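Pantothenate synthetase (Francisella tularensis subsp. tularensis, PDB 5HG0) probably catalyses the ATP-dependent condensation of (R)-pantoate with beta-alanine to pantothenate, by way of a pantoyl-adenylate intermediate. Local coordinates at residues K230-Q235 and A244-K249; S189-L194 and G248-I253; I26-T31 and T142-L147. All coordinates share one frame; numbering follows the deposited sequence.

Contact 1. Residues K230-Q235 and A244-K249; sequences KLQYIQ and AFYIGK
The CB of Ala244 packs against one face of the Tyr233 ring where strands 230-236 and 240-247 pair as an antiparallel hairpin. This Ala244 CB sits 4.0 Å from the centroid of the Tyr233 ring and 28° off the ring normal, a CH-pi contact over the face. The ring is brought back over its partner strand because CG of Tyr233 stands between the backbone N and the carbonyl carbon (chi1 64°).

Further along the same face, Gln232 meets Tyr246 in a different way. NE2 of Gln232 comes to 3.3 Å from CE1 of Tyr246, at the ring edge and near its plane, with the amide and ring planes 81° apart. OE1 of that amide is bound to Ser123 and Arg251, which fix its rotation. On the other face, Leu231 and Phe245 cross at about a right angle, CD1 of Leu231 lying 4.0 Å from CB of Phe245.

The pairing slips by one residue here. Ala244 O accepts from Gln232 N at 2.7 Å and from Tyr233 N at 3.3 Å, which defines a classic beta bulge, while Lys230 and Tyr246 form a hydrogen-bonded pair.

The bulge adds a residue opposite Ala244 and lets Gln232 turn toward the neighbouring strand. The face is mixed: the Tyr233 ring packs on a methyl group while its OH is held by Glu120, and an anchored amide lies at the Tyr246 edge.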
loop_
_atom_site.group_PDB
_atom_site.type_symbol
_atom_site.label_atom_id
_atom_site.label_comp_id
_atom_site.label_asym_id
_atom_site.label_seq_id
_atom_site.Cartn_x
_atom_site.Cartn_y
_atom_site.Cartn_z
ATOM N N LYS B 230 -13.814 -26.514 20.110
ATOM C CA LYS B 230 -13.014 -27.153 19.070
ATOM C C LYS B 230 -11.780 -26.294 18.831
ATOM O O LYS B 230 -11.873 -25.218 18.232
ATOM C CB LYS B 230 -13.823 -27.335 17.786
ATOM C CG LYS B 230 -15.124 -28.091 17.995
ATOM C CD LYS B 230 -15.646 -28.688 16.703
ATOM C CE LYS B 230 -16.832 -29.601 16.970
ATOM N NZ LYS B 230 -17.225 -30.379 15.762
ATOM N N LEU B 231 -10.630 -26.766 19.308
ATOM C CA LEU B 231 -9.390 -26.022 19.141
ATOM C C LEU B 231 -8.987 -25.994 17.672
ATOM O O LEU B 231 -8.921 -27.038 17.014
ATOM C CB LEU B 231 -8.279 -26.644 19.986
ATOM C CG LEU B 231 -6.948 -25.890 20.002
ATOM C CD1 LEU B 231 -7.139 -24.501 20.592
ATOM C CD2 LEU B 231 -5.903 -26.661 20.783
ATOM N N GLN B 232 -8.726 -24.795 17.153
ATOM C CA GLN B 232 -8.292 -24.647 15.769
ATOM C C GLN B 232 -6.780 -24.786 15.642
ATOM O O GLN B 232 -6.292 -25.562 14.813
ATOM C CB GLN B 232 -8.757 -23.300 15.210
ATOM C CG GLN B 232 -9.350 -23.393 13.817
ATOM C CD GLN B 232 -9.651 -22.035 13.217
ATOM O OE1 GLN B 232 -9.140 -21.015 13.675
ATOM N NE2 GLN B 232 -10.487 -22.016 12.187
ATOM N N TYR B 233 -6.027 -24.048 16.455
ATOM C CA TYR B 233 -4.585 -24.216 16.521
ATOM C C TYR B 233 -4.101 -23.810 17.904
ATOM O O TYR B 233 -4.764 -23.056 18.621
ATOM C CB TYR B 233 -3.856 -23.406 15.434
ATOM C CG TYR B 233 -3.996 -21.897 15.535
ATOM C CD1 TYR B 233 -3.247 -21.166 16.454
ATOM C CD2 TYR B 233 -4.848 -21.202 14.688
ATOM C CE1 TYR B 233 -3.366 -19.791 16.543
ATOM C CE2 TYR B 233 -4.968 -19.826 14.766
ATOM C CZ TYR B 233 -4.225 -19.127 15.696
ATOM O OH TYR B 233 -4.345 -17.759 15.778
ATOM N N ILE B 234 -2.935 -24.332 18.273
ATOM C CA ILE B 234 -2.192 -23.862 19.439
ATOM C C ILE B 234 -0.716 -24.108 19.165
ATOM O O ILE B 234 -0.338 -25.164 18.648
ATOM C CB ILE B 234 -2.659 -24.535 20.747
ATOM C CG1 ILE B 234 -2.056 -23.823 21.961
ATOM C CG2 ILE B 234 -2.317 -26.022 20.769
ATOM C CD1 ILE B 234 -2.639 -24.266 23.283
ATOM N N GLN B 235 0.117 -23.119 19.474
ATOM C CA GLN B 235 1.489 -23.126 18.993
ATOM C C GLN B 235 2.308 -22.140 19.809
ATOM O O GLN B 235 1.842 -21.037 20.108
ATOM C CB GLN B 235 1.531 -22.764 17.502
ATOM C CG GLN B 235 2.908 -22.782 16.858
ATOM C CD GLN B 235 2.845 -22.479 15.367
ATOM O OE1 GLN B 235 1.784 -22.578 14.749
ATOM N NE2 GLN B 235 3.981 -22.101 14.784
ATOM N N ALA B 244 -6.352 -20.465 18.966
ATOM C CA ALA B 244 -7.685 -20.064 18.538
ATOM C C ALA B 244 -8.588 -21.286 18.604
ATOM O O ALA B 244 -8.146 -22.404 18.332
ATOM C CB ALA B 244 -7.677 -19.474 17.122
ATOM N N PHE B 245 -9.849 -21.065 18.972
ATOM C CA PHE B 245 -10.788 -22.164 19.137
ATOM C C PHE B 245 -12.196 -21.679 18.825
ATOM O O PHE B 245 -12.463 -20.477 18.753
ATOM C CB PHE B 245 -10.714 -22.755 20.550
ATOM C CG PHE B 245 -10.976 -21.755 21.640
ATOM C CD1 PHE B 245 -9.935 -21.027 22.191
ATOM C CD2 PHE B 245 -12.261 -21.543 22.114
ATOM C CE1 PHE B 245 -10.170 -20.104 23.192
ATOM C CE2 PHE B 245 -12.501 -20.621 23.113
ATOM C CZ PHE B 245 -11.455 -19.900 23.654
ATOM N N TYR B 246 -13.101 -22.637 18.648
ATOM C CA TYR B 246 -14.503 -22.364 18.364
ATOM C C TYR B 246 -15.362 -22.830 19.532
ATOM O O TYR B 246 -15.202 -23.957 20.010
ATOM C CB TYR B 246 -14.953 -23.065 17.080
ATOM C CG TYR B 246 -14.696 -22.289 15.810
ATOM C CD1 TYR B 246 -13.479 -22.380 15.150
ATOM C CD2 TYR B 246 -15.681 -21.477 15.262
ATOM C CE1 TYR B 246 -13.244 -21.676 13.985
ATOM C CE2 TYR B 246 -15.457 -20.772 14.099
ATOM C CZ TYR B 246 -14.237 -20.873 13.465
ATOM O OH TYR B 246 -14.010 -20.168 12.303
ATOM N N ILE B 247 -16.260 -21.963 19.991
ATOM C CA ILE B 247 -17.306 -22.326 20.943
ATOM C C ILE B 247 -18.632 -22.031 20.262
ATOM O O ILE B 247 -18.996 -20.862 20.078
ATOM C CB ILE B 247 -17.187 -21.565 22.270
ATOM C CG1 ILE B 247 -15.848 -21.861 22.948
ATOM C CG2 ILE B 247 -18.335 -21.931 23.195
ATOM C CD1 ILE B 247 -15.717 -21.225 24.318
ATOM N N GLY B 248 -19.352 -23.082 19.883
ATOM C CA GLY B 248 -20.550 -22.883 19.087
ATOM C C GLY B 248 -20.173 -22.311 17.736
ATOM O O GLY B 248 -19.283 -22.821 17.046
ATOM N N LYS B 249 -20.843 -21.228 17.354
ATOM C CA LYS B 249 -20.544 -20.524 16.116
ATOM C C LYS B 249 -19.624 -19.328 16.334
ATOM O O LYS B 249 -19.443 -18.525 15.414
ATOM C CB LYS B 249 -21.839 -20.072 15.439
#

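Contact 2. Residues S189-L194 and G248-I253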
loop_
_atom_site.group_PDB
_atom_site.type_symbol
_atom_site.label_atom_id
_atom_site.label_comp_id
_atom_site.label_asym_id
_atom_site.label_seq_id
_atom_site.Cartn_x
_atom_site.Cartn_y
_atom_site.Cartn_z
ATOM N N SER B 189 -15.414 -8.375 21.006
ATOM C CA SER B 189 -16.758 -8.027 20.554
ATOM C C SER B 189 -17.550 -9.269 20.163
ATOM O O SER B 189 -18.753 -9.357 20.435
ATOM C CB SER B 189 -16.683 -7.051 19.381
ATOM O OG SER B 189 -15.955 -5.885 19.725
ATOM N N ARG B 190 -16.891 -10.241 19.529
ATOM C CA ARG B 190 -17.581 -11.453 19.103
ATOM C C ARG B 190 -18.087 -12.281 20.278
ATOM O O ARG B 190 -18.971 -13.124 20.089
ATOM C CB ARG B 190 -16.661 -12.300 18.218
ATOM C CG ARG B 190 -16.440 -11.730 16.822
ATOM C CD ARG B 190 -15.498 -12.601 16.007
ATOM N NE ARG B 190 -15.296 -12.072 14.660
ATOM C CZ ARG B 190 -14.331 -11.219 14.330
ATOM N NH1 ARG B 190 -14.222 -10.788 13.081
ATOM N NH2 ARG B 190 -13.473 -10.800 15.248
ATOM N N ASN B 191 -17.554 -12.060 21.483
ATOM C CA ASN B 191 -18.065 -12.746 22.664
ATOM C C ASN B 191 -19.475 -12.305 23.033
ATOM O O ASN B 191 -20.107 -12.953 23.873
ATOM C CB ASN B 191 -17.127 -12.526 23.852
ATOM C CG ASN B 191 -15.753 -13.126 23.628
ATOM O OD1 ASN B 191 -15.569 -13.981 22.759
ATOM N ND2 ASN B 191 -14.778 -12.679 24.414
ATOM N N LYS B 192 -19.973 -11.220 22.434
ATOM C CA LYS B 192 -21.368 -10.837 22.617
ATOM C C LYS B 192 -22.312 -11.939 22.149
ATOM O O LYS B 192 -23.393 -12.118 22.721
ATOM C CB LYS B 192 -21.639 -9.530 21.868
ATOM C CG LYS B 192 -23.073 -9.039 21.882
ATOM C CD LYS B 192 -23.156 -7.684 21.192
ATOM C CE LYS B 192 -24.589 -7.220 21.017
ATOM N NZ LYS B 192 -24.651 -5.894 20.344
ATOM N N ASN B 193 -21.910 -12.698 21.131
ATOM C CA ASN B 193 -22.718 -13.786 20.597
ATOM C C ASN B 193 -22.639 -15.057 21.434
ATOM O O ASN B 193 -23.331 -16.029 21.111
ATOM C CB ASN B 193 -22.289 -14.097 19.160
ATOM C CG ASN B 193 -22.303 -12.873 18.267
ATOM O OD1 ASN B 193 -23.098 -11.953 18.463
ATOM N ND2 ASN B 193 -21.417 -12.854 17.277
ATOM N N LEU B 194 -21.824 -15.083 22.487
ATOM C CA LEU B 194 -21.676 -16.289 23.292
ATOM C C LEU B 194 -22.919 -16.520 24.144
ATOM O O LEU B 194 -23.381 -15.616 24.846
ATOM C CB LEU B 194 -20.437 -16.189 24.182
ATOM C CG LEU B 194 -19.074 -16.429 23.532
ATOM C CD1 LEU B 194 -17.965 -16.306 24.564
ATOM C CD2 LEU B 194 -19.033 -17.793 22.867
ATOM N N GLY B 248 -19.352 -23.082 19.883
ATOM C CA GLY B 248 -20.550 -22.883 19.087
ATOM C C GLY B 248 -20.173 -22.311 17.736
ATOM O O GLY B 248 -19.283 -22.821 17.046
ATOM N N LYS B 249 -20.843 -21.228 17.354
ATOM C CA LYS B 249 -20.544 -20.524 16.116
ATOM C C LYS B 249 -19.624 -19.328 16.334
ATOM O O LYS B 249 -19.443 -18.525 15.414
ATOM C CB LYS B 249 -21.839 -20.072 15.439
ATOM N N VAL B 250 -19.035 -19.199 17.521
ATOM C CA VAL B 250 -18.212 -18.051 17.885
ATOM C C VAL B 250 -16.749 -18.472 17.874
ATOM O O VAL B 250 -16.379 -19.477 18.492
ATOM C CB VAL B 250 -18.613 -17.490 19.260
ATOM C CG1 VAL B 250 -17.695 -16.345 19.657
ATOM C CG2 VAL B 250 -20.064 -17.036 19.240
ATOM N N ARG B 251 -15.922 -17.701 17.173
ATOM C CA ARG B 251 -14.489 -17.952 17.095
ATOM C C ARG B 251 -13.763 -17.038 18.071
ATOM O O ARG B 251 -13.998 -15.825 18.087
ATOM C CB ARG B 251 -13.972 -17.732 15.673
ATOM C CG ARG B 251 -12.490 -18.025 15.504
ATOM C CD ARG B 251 -12.048 -17.877 14.059
ATOM N NE ARG B 251 -10.686 -18.363 13.855
ATOM C CZ ARG B 251 -9.603 -17.592 13.862
ATOM N NH1 ARG B 251 -8.405 -18.129 13.667
ATOM N NH2 ARG B 251 -9.715 -16.285 14.057
ATOM N N LEU B 252 -12.885 -17.621 18.881
ATOM C CA LEU B 252 -12.129 -16.891 19.886
ATOM C C LEU B 252 -10.639 -17.090 19.652
ATOM O O LEU B 252 -10.190 -18.205 19.365
ATOM C CB LEU B 252 -12.495 -17.347 21.305
ATOM C CG LEU B 252 -13.914 -17.120 21.839
ATOM C CD1 LEU B 252 -14.900 -18.137 21.278
ATOM C CD2 LEU B 252 -13.916 -17.155 23.361
ATOM N N ILE B 253 -9.876 -16.006 19.775
ATOM C CA ILE B 253 -8.427 -16.050 19.652
ATOM C C ILE B 253 -7.812 -15.458 20.912
ATOM O O ILE B 253 -8.432 -14.667 21.627
ATOM C CB ILE B 253 -7.913 -15.302 18.405
ATOM C CG1 ILE B 253 -8.171 -13.799 18.533
ATOM C CG2 ILE B 253 -8.556 -15.853 17.143
ATOM C CD1 ILE B 253 -7.482 -12.976 17.472
#
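The 3-10 segment 189-193, which carries Ser189 and Arg190 of the predicted ATP site, and the Leu194 that follows it pack against the start of strand 250-257, with Val250 as the main point of contact. No hydrogen bond crosses between the segments. The contact is one of van der Waals packing, chiefly apolar: CD2 of Leu194 approaches CB of Val250 to 3.6 Å, the two side chains crossing at about a right angle.

The two methyl groups of Val250 divide the work. CG1, anti to the backbone N (chi1 177°), lies 3.5 Å from Arg190 O, a carbonyl that also accepts the 3-10 bond from Asn193 N. CG2 rests 3.7 Å from CB of Asn193. Beside them, OD1 of Asn191 reaches CD2 of Leu252 at 3.6 Å, a carbonyl oxygen against a methyl group.

The extended side chain of Arg190 runs across the strand direction, its CD 4.1 Å from Arg251 O. The guanidinium groups of the two arginines turn to separate acids, Arg190 to Asp69 and Arg251 to Glu120.

The contact thus joins the turn leading into helix 196-211 to an outer strand of the three-stranded antiparallel sheet, whose middle strand 240-247 packs Phe245 against Leu252.

Contact 3. Residues I26-T31 and T142-L147; sequences IGFVPT and TKPNNL. With SAM (S-adenosylmethionine), chain D.
Ile26 and Asn145 meet where strand 26-31 begins to pair with strand 146-150, and both polar backbone atoms of Ile26 are satisfied across the contact. Its N donates to Asn145 OD1 at 2.7 Å, in the plane of the amide carbonyl and on a lone pair. CG of Asn145, anti to its own carbonyl carbon (chi1 -62°), swings the amide back to this donor. Ile26 O accepts Asn146 N at 3.0 Å, nearly in line with the carbonyl, and takes a second, weak bond from Asn145 N (angle at hydrogen 129°).

One step on, Phe28 N donates to Asn146 O at 2.9 Å, and CA of Gly27 makes a C-H...O contact with the same oxygen. OG1 of Thr142, the last residue of helix 127-142, bonds back to Leu138 O one turn earlier, and ND2 of Asn146 to OD1 of Asn50. Arg17 binds the carbonyl oxygens of Thr142 and Lys143.

Beside the backbone bonds, the Phe28 ring lies between Thr142 and Pro30. CG2 of Thr142 stands over one face of the Phe28 ring, 3.9 Å from the centroid and 15° off the normal, while CD of Pro30 lies over the opposite face, toward the rim. CB of Phe28 packs on CB of Pro144 at 3.6 Å, and CD1 of Leu147 reaches CD of Pro30, also at 3.6 Å.

Parallel strands adjacent at the middle of a six-stranded sheet, flanked by helices, mark the Rossmann-like nucleotide-binding fold of the HUP clan. Strand 26-31 ends at the ligand: Pro30 O is 3.4 Å from C5' of the bound S-adenosylmethionine.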
loop_
_atom_site.group_PDB
_atom_site.type_symbol
_atom_site.label_atom_id
_atom_site.label_comp_id
_atom_site.label_asym_id
_atom_site.label_seq_id
_atom_site.Cartn_x
_atom_site.Cartn_y
_atom_site.Cartn_z
ATOM N N ILE B 26 -2.057 14.387 18.056
ATOM C CA ILE B 26 -3.255 13.696 17.597
ATOM C C ILE B 26 -3.091 12.206 17.859
ATOM O O ILE B 26 -2.111 11.595 17.418
ATOM C CB ILE B 26 -3.527 13.964 16.109
ATOM C CG1 ILE B 26 -3.778 15.453 15.879
ATOM C CG2 ILE B 26 -4.712 13.143 15.633
ATOM C CD1 ILE B 26 -3.940 15.819 14.418
ATOM N N GLY B 27 -4.044 11.629 18.582
ATOM C CA GLY B 27 -4.100 10.194 18.822
ATOM C C GLY B 27 -5.251 9.577 18.047
ATOM O O GLY B 27 -6.318 10.184 17.917
ATOM N N PHE B 28 -5.031 8.367 17.536
ATOM C CA PHE B 28 -6.007 7.670 16.709
ATOM C C PHE B 28 -6.191 6.254 17.230
ATOM O O PHE B 28 -5.208 5.536 17.443
ATOM C CB PHE B 28 -5.565 7.655 15.241
ATOM C CG PHE B 28 -6.490 6.904 14.326
ATOM C CD1 PHE B 28 -7.864 7.089 14.391
ATOM C CD2 PHE B 28 -5.978 6.037 13.374
ATOM C CE1 PHE B 28 -8.710 6.405 13.538
ATOM C CE2 PHE B 28 -6.815 5.349 12.518
ATOM C CZ PHE B 28 -8.185 5.528 12.603
ATOM N N VAL B 29 -7.439 5.862 17.446
ATOM C CA VAL B 29 -7.792 4.515 17.872
ATOM C C VAL B 29 -8.791 3.946 16.873
ATOM O O VAL B 29 -9.977 4.274 16.909
ATOM C CB VAL B 29 -8.370 4.500 19.299
ATOM C CG1 VAL B 29 -8.742 3.080 19.695
ATOM C CG2 VAL B 29 -7.372 5.085 20.281
ATOM N N PRO B 30 -8.339 3.099 15.949
ATOM C CA PRO B 30 -9.267 2.479 14.993
ATOM C C PRO B 30 -9.945 1.261 15.606
ATOM O O PRO B 30 -9.291 0.404 16.205
ATOM C CB PRO B 30 -8.360 2.085 13.823
ATOM C CG PRO B 30 -7.030 1.854 14.454
ATOM C CD PRO B 30 -6.932 2.806 15.628
ATOM N N THR B 31 -11.269 1.199 15.474
ATOM C CA THR B 31 -12.055 0.073 15.955
ATOM C C THR B 31 -13.058 -0.326 14.884
ATOM O O THR B 31 -13.213 0.347 13.861
ATOM C CB THR B 31 -12.806 0.399 17.256
ATOM O OG1 THR B 31 -13.945 1.217 16.956
ATOM C CG2 THR B 31 -11.909 1.141 18.239
ATOM N N THR B 142 -6.589 10.031 8.682
ATOM C CA THR B 142 -6.483 10.694 9.979
ATOM C C THR B 142 -5.140 11.391 10.162
ATOM O O THR B 142 -5.075 12.427 10.832
ATOM C CB THR B 142 -6.712 9.687 11.106
ATOM O OG1 THR B 142 -5.742 8.637 11.018
ATOM C CG2 THR B 142 -8.103 9.085 10.998
ATOM N N LYS B 143 -4.075 10.850 9.573
ATOM C CA LYS B 143 -2.724 11.386 9.714
ATOM C C LYS B 143 -2.379 11.698 11.175
ATOM O O LYS B 143 -2.126 12.856 11.522
ATOM C CB LYS B 143 -2.537 12.618 8.842
ATOM C CG LYS B 143 -2.503 12.323 7.353
ATOM C CD LYS B 143 -2.548 13.599 6.533
ATOM C CE LYS B 143 -3.885 14.305 6.701
ATOM N NZ LYS B 143 -3.942 15.579 5.934
ATOM N N PRO B 144 -2.360 10.692 12.043
ATOM C CA PRO B 144 -2.183 10.951 13.472
ATOM C C PRO B 144 -0.720 10.951 13.889
ATOM O O PRO B 144 0.163 10.461 13.183
ATOM C CB PRO B 144 -2.924 9.774 14.119
ATOM C CG PRO B 144 -2.660 8.644 13.169
ATOM C CD PRO B 144 -2.550 9.255 11.774
ATOM N N ASN B 145 -0.482 11.515 15.075
ATOM C CA ASN B 145 0.840 11.427 15.682
ATOM C C ASN B 145 1.046 10.075 16.349
ATOM O O ASN B 145 2.140 9.503 16.277
ATOM C CB ASN B 145 1.035 12.549 16.704
ATOM C CG ASN B 145 0.955 13.926 16.083
ATOM O OD1 ASN B 145 0.011 14.674 16.327
ATOM N ND2 ASN B 145 1.950 14.270 15.275
ATOM N N ASN B 146 0.008 9.549 16.992
ATOM C CA ASN B 146 0.104 8.333 17.785
ATOM C C ASN B 146 -1.007 7.374 17.391
ATOM O O ASN B 146 -2.169 7.777 17.278
ATOM C CB ASN B 146 0.023 8.652 19.282
ATOM C CG ASN B 146 1.237 9.411 19.783
ATOM O OD1 ASN B 146 2.374 8.983 19.584
ATOM N ND2 ASN B 146 1.000 10.552 20.430
ATOM N N LEU B 147 -0.646 6.109 17.189
ATOM C CA LEU B 147 -1.593 5.048 16.872
ATOM C C LEU B 147 -1.577 4.024 17.998
ATOM O O LEU B 147 -0.507 3.551 18.395
ATOM C CB LEU B 147 -1.242 4.381 15.541
ATOM C CG LEU B 147 -2.049 3.140 15.154
ATOM C CD1 LEU B 147 -3.503 3.501 14.904
ATOM C CD2 LEU B 147 -1.437 2.450 13.939
HETATM N N SAM D . -8.884 -4.915 12.652
HETATM C CA SAM D . -9.791 -3.785 12.834
HETATM C C SAM D . -9.396 -2.594 11.960
HETATM O O SAM D . -8.702 -1.676 12.398
HETATM O OXT SAM D . -9.770 -2.531 10.787
HETATM C CB SAM D . -9.906 -3.420 14.315
HETATM C CG SAM D . -10.406 -4.596 15.146
HETATM S SD SAM D . -10.400 -4.425 16.953
HETATM C CE SAM D . -12.185 -4.419 17.265
HETATM C "C5'" SAM D . -9.971 -2.702 17.324
HETATM C "C4'" SAM D . -8.805 -2.553 18.305
HETATM O "O4'" SAM D . -9.162 -2.933 19.627
HETATM C "C3'" SAM D . -7.624 -3.421 17.899
HETATM O "O3'" SAM D . -6.451 -2.646 17.917
HETATM C "C2'" SAM D . -7.525 -4.469 18.983
HETATM O "O2'" SAM D . -6.190 -4.834 19.234
HETATM C "C1'" SAM D . -8.146 -3.758 20.169
HETATM N N9 SAM D . -8.652 -4.739 21.144
HETATM C C8 SAM D . -9.636 -5.669 20.928
HETATM N N7 SAM D . -9.802 -6.388 22.060
HETATM C C5 SAM D . -8.933 -5.938 22.993
HETATM C C6 SAM D . -8.692 -6.324 24.304
HETATM N N6 SAM D . -9.387 -7.317 24.851
HETATM N N1 SAM D . -7.722 -5.669 25.032
HETATM C C2 SAM D . -7.001 -4.641 24.458
HETATM N N3 SAM D . -7.247 -4.265 23.152
HETATM C C4 SAM D . -8.201 -4.903 22.429
#

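Contacts 1 and 2 form one unit: their centres are 11 Å apart, they share Gly248 and Lys249, and Phe245 O to Leu252 N (2.9 Å, probably a hydrogen bond) ties the two neighbouring strands. Contact 3 belongs to the parallel sheet on the opposite side of the chain's centre, 32 Å from contact 1 and 27 Å from contact 2, measured between centres. S-adenosylmethionine sits between the two regions: it touches the end of 26-31, the side chain of Arg190 in contact 2 lies about 7 Å from it, and that of Phe245 in contact 1 about 13 Å. Contact 2 holds Ser189 and Arg190 of the predicted ATP site, whose Leu187 O and Asp153 OD2 hydrogen-bond to the ligand.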